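Putative pachytene checkpoint protein 2 (Caenorhabditis elegans, PDB 4XGU) binds and hydrolyses ATP as a protein-remodelling AAA+ ATPase that probably plays a key role in chromosome recombination during meiosis. Local coordinates at residues B[95-99]-B[198-202]. Sequence-based numbering, arbitrary orientation.
Sequences IHVYK and IRMND
Ile198 meets two residues of strand 95-98 with different branches of its side chain. Its CD1 sits over the middle of the Tyr98 ring, 3.4 Å from the centroid and 6° off the ring normal, a CH-pi contact in which the methyl lies at a similar distance from all six ring carbons. CG1 anti to the carbonyl carbon (chi1 -63°), with chi2 extended, carries that methyl out to the ring face. The other branch, CG2, touches both CB of His96 and CD1 of Tyr98, 3.8 Å from each. Ile198 O is 3.3 Å above the plane of the His96 imidazole, near its rim.

Arg199 adds its backbone to the same face of the imidazole: its CA lies over the face, 3.9 Å from the His96 centroid, a second CH-pi contact. NE2 of His96 is 3.0 Å from Arg199 O, but the oxygen stands over the ring face and not in line with an in-plane N-H, so the geometry is not that of a hydrogen bond. Asn201, two residues further on, has its amide plane turned 80° from the imidazole, and the amide end lies beside CD2 of His96, although which end is oxygen and which nitrogen is doubtful here. Replacing His96 by alanine would probably leave Arg199 CA and the two helix-end carbonyls without the flat surface they lie against, opening a gap between strand and helix end.

With 327 Å² buried and no hydrogen bond across it, the contact rests on packing. Strand 95-98, paired with strand 12-16 in the small sheet of the Pch2 N-terminal domain, is laid against the C-terminal end of helix 185-199, the helix that follows the Walker A P-loop. The arrangement is an interface between this N-terminal domain and the AAA+ ATPase core, away from the ADP pocket.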
ATOM      1  N   ILE B  95     -16.111 -54.716 -13.538  1.00 65.65           N
ATOM      2  CA  ILE B  95     -14.772 -55.196 -13.841  1.00 68.60           C
ATOM      3  C   ILE B  95     -14.286 -54.612 -15.163  1.00 64.32           C
ATOM      4  O   ILE B  95     -14.923 -54.767 -16.206  1.00 63.41           O
ATOM      5  CB  ILE B  95     -14.714 -56.740 -13.862  1.00 75.65           C
ATOM      6  CG1 ILE B  95     -15.680 -57.326 -14.888  1.00 82.76           C
ATOM      7  CG2 ILE B  95     -15.081 -57.287 -12.501  1.00 82.87           C
ATOM      8  CD1 ILE B  95     -15.728 -58.837 -14.855  1.00 83.82           C
ATOM      9  N   HIS B  96     -13.158 -53.914 -15.107  1.00 64.72           N
ATOM     10  CA  HIS B  96     -12.666 -53.201 -16.277  1.00 72.16           C
ATOM     11  C   HIS B  96     -11.315 -53.716 -16.734  1.00 73.92           C
ATOM     12  O   HIS B  96     -10.396 -53.915 -15.938  1.00 72.43           O
ATOM     13  CB  HIS B  96     -12.574 -51.706 -15.994  1.00 73.27           C
ATOM     14  CG  HIS B  96     -13.802 -51.140 -15.359  1.00 77.33           C
ATOM     15  ND1 HIS B  96     -13.930 -50.990 -13.995  1.00 82.21           N
ATOM     16  CD2 HIS B  96     -14.964 -50.697 -15.898  1.00 80.45           C
ATOM     17  CE1 HIS B  96     -15.116 -50.473 -13.721  1.00 86.82           C
ATOM     18  NE2 HIS B  96     -15.762 -50.287 -14.857  1.00 86.67           N
ATOM     19  N   VAL B  97     -11.208 -53.919 -18.036  1.00 74.26           N
ATOM     20  CA  VAL B  97      -9.991 -54.421 -18.629  1.00 71.97           C
ATOM     21  C   VAL B  97      -9.331 -53.278 -19.401  1.00 69.26           C
ATOM     22  O   VAL B  97     -10.014 -52.493 -20.057  1.00 74.02           O
ATOM     23  CB  VAL B  97     -10.292 -55.612 -19.534  1.00 80.15           C
ATOM     24  CG1 VAL B  97      -9.021 -56.345 -19.904  1.00 88.78           C
ATOM     25  CG2 VAL B  97     -11.282 -56.590 -18.834  1.00 48.18           C
ATOM     26  N   TYR B  98      -8.009 -53.173 -19.300  1.00 57.86           N
ATOM     27  CA  TYR B  98      -7.304 -52.019 -19.847  1.00 56.69           C
ATOM     28  C   TYR B  98      -5.871 -52.354 -20.251  1.00 63.03           C
ATOM     29  O   TYR B  98      -5.303 -53.346 -19.799  1.00 72.52           O
ATOM     30  CB  TYR B  98      -7.295 -50.876 -18.831  1.00 51.65           C
ATOM     31  CG  TYR B  98      -6.430 -51.153 -17.619  1.00 52.43           C
ATOM     32  CD1 TYR B  98      -6.885 -51.960 -16.581  1.00 60.90           C
ATOM     33  CD2 TYR B  98      -5.163 -50.605 -17.508  1.00 58.65           C
ATOM     34  CE1 TYR B  98      -6.097 -52.215 -15.468  1.00 58.24           C
ATOM     35  CE2 TYR B  98      -4.366 -50.856 -16.403  1.00 63.20           C
ATOM     36  CZ  TYR B  98      -4.838 -51.662 -15.386  1.00 63.09           C
ATOM     37  OH  TYR B  98      -4.045 -51.909 -14.288  1.00 59.89           O
ATOM     38  N   LYS B  99      -5.298 -51.513 -21.104  1.00 62.23           N
ATOM     39  CA  LYS B  99      -3.879 -51.584 -21.437  1.00 63.07           C
ATOM     40  C   LYS B  99      -3.309 -50.172 -21.305  1.00 67.52           C
ATOM     41  O   LYS B  99      -3.896 -49.225 -21.818  1.00 78.44           O
ATOM     42  CB  LYS B  99      -3.675 -52.148 -22.849  1.00 70.93           C
ATOM     43  CG  LYS B  99      -4.438 -51.404 -23.937  1.00 81.39           C
ATOM     44  CD  LYS B  99      -4.095 -51.922 -25.320  1.00 88.68           C
ATOM     45  CE  LYS B  99      -4.389 -53.406 -25.437  1.00 86.21           C
ATOM     46  NZ  LYS B  99      -4.026 -53.934 -26.776  1.00 86.40           N
ATOM     47  N   ILE B 198      -9.752 -45.832 -15.598  1.00 56.00           N
ATOM     48  CA  ILE B 198     -10.063 -47.240 -15.824  1.00 54.05           C
ATOM     49  C   ILE B 198     -11.496 -47.557 -15.396  1.00 55.87           C
ATOM     50  O   ILE B 198     -12.223 -48.253 -16.103  1.00 62.43           O
ATOM     51  CB  ILE B 198      -9.083 -48.160 -15.071  1.00 53.89           C
ATOM     52  CG1 ILE B 198      -7.658 -47.956 -15.588  1.00 50.01           C
ATOM     53  CG2 ILE B 198      -9.492 -49.616 -15.218  1.00 55.57           C
ATOM     54  CD1 ILE B 198      -6.607 -48.638 -14.747  1.00 52.68           C
ATOM     55  N   ARG B 199     -11.893 -47.036 -14.238  1.00 53.80           N
ATOM     56  CA  ARG B 199     -13.247 -47.222 -13.722  1.00 56.42           C
ATOM     57  C   ARG B 199     -14.311 -46.738 -14.702  1.00 59.67           C
ATOM     58  O   ARG B 199     -15.359 -47.363 -14.851  1.00 60.19           O
ATOM     59  CB  ARG B 199     -13.412 -46.487 -12.393  1.00 69.55           C
ATOM     60  CG  ARG B 199     -13.119 -47.320 -11.157  1.00 84.15           C
ATOM     61  CD  ARG B 199     -14.411 -47.691 -10.445  1.00 93.00           C
ATOM     62  NE  ARG B 199     -14.283 -47.611  -8.992  1.00 93.75           N
ATOM     63  CZ  ARG B 199     -15.117 -46.936  -8.205  1.00 88.60           C
ATOM     64  NH1 ARG B 199     -16.143 -46.281  -8.731  1.00 85.78           N
ATOM     65  NH2 ARG B 199     -14.926 -46.919  -6.893  1.00 85.45           N
ATOM     66  N   MET B 200     -14.032 -45.622 -15.367  1.00 63.64           N
ATOM     67  CA  MET B 200     -14.992 -45.007 -16.275  1.00 66.61           C
ATOM     68  C   MET B 200     -14.696 -45.334 -17.737  1.00 71.00           C
ATOM     69  O   MET B 200     -15.201 -44.667 -18.639  1.00 78.76           O
ATOM     70  CB  MET B 200     -15.001 -43.487 -16.087  1.00 68.16           C
ATOM     71  CG  MET B 200     -15.181 -43.021 -14.649  1.00 66.39           C
ATOM     72  SD  MET B 200     -16.885 -43.108 -14.072  1.00 90.96           S
ATOM     73  CE  MET B 200     -16.672 -42.674 -12.347  1.00124.33           C
ATOM     74  N   ASN B 201     -13.877 -46.355 -17.974  1.00 71.42           N
ATOM     75  CA  ASN B 201     -13.430 -46.656 -19.330  1.00 72.44           C
ATOM     76  C   ASN B 201     -14.567 -47.135 -20.228  1.00 79.60           C
ATOM     77  O   ASN B 201     -14.492 -47.019 -21.451  1.00 91.84           O
ATOM     78  CB  ASN B 201     -12.305 -47.694 -19.305  1.00 69.92           C
ATOM     79  CG  ASN B 201     -12.797 -49.085 -18.965  1.00 74.10           C
ATOM     80  OD1 ASN B 201     -13.837 -49.255 -18.328  1.00 78.87           O
ATOM     81  ND2 ASN B 201     -12.042 -50.091 -19.384  1.00 75.35           N
ATOM     82  N   ASP B 202     -15.621 -47.666 -19.619  1.00 77.13           N
ATOM     83  CA  ASP B 202     -16.809 -48.053 -20.368  1.00 86.79           C
ATOM     84  C   ASP B 202     -17.544 -46.801 -20.847  1.00 82.19           C
ATOM     85  O   ASP B 202     -18.142 -46.790 -21.923  1.00 88.34           O
ATOM     86  CB  ASP B 202     -17.731 -48.929 -19.514  1.00102.60           C
ATOM     87  CG  ASP B 202     -18.672 -49.785 -20.351  1.00123.77           C
ATOM     88  OD1 ASP B 202     -19.185 -49.294 -21.380  1.00132.19           O
ATOM     89  OD2 ASP B 202     -18.896 -50.957 -19.979  1.00128.23           O
TER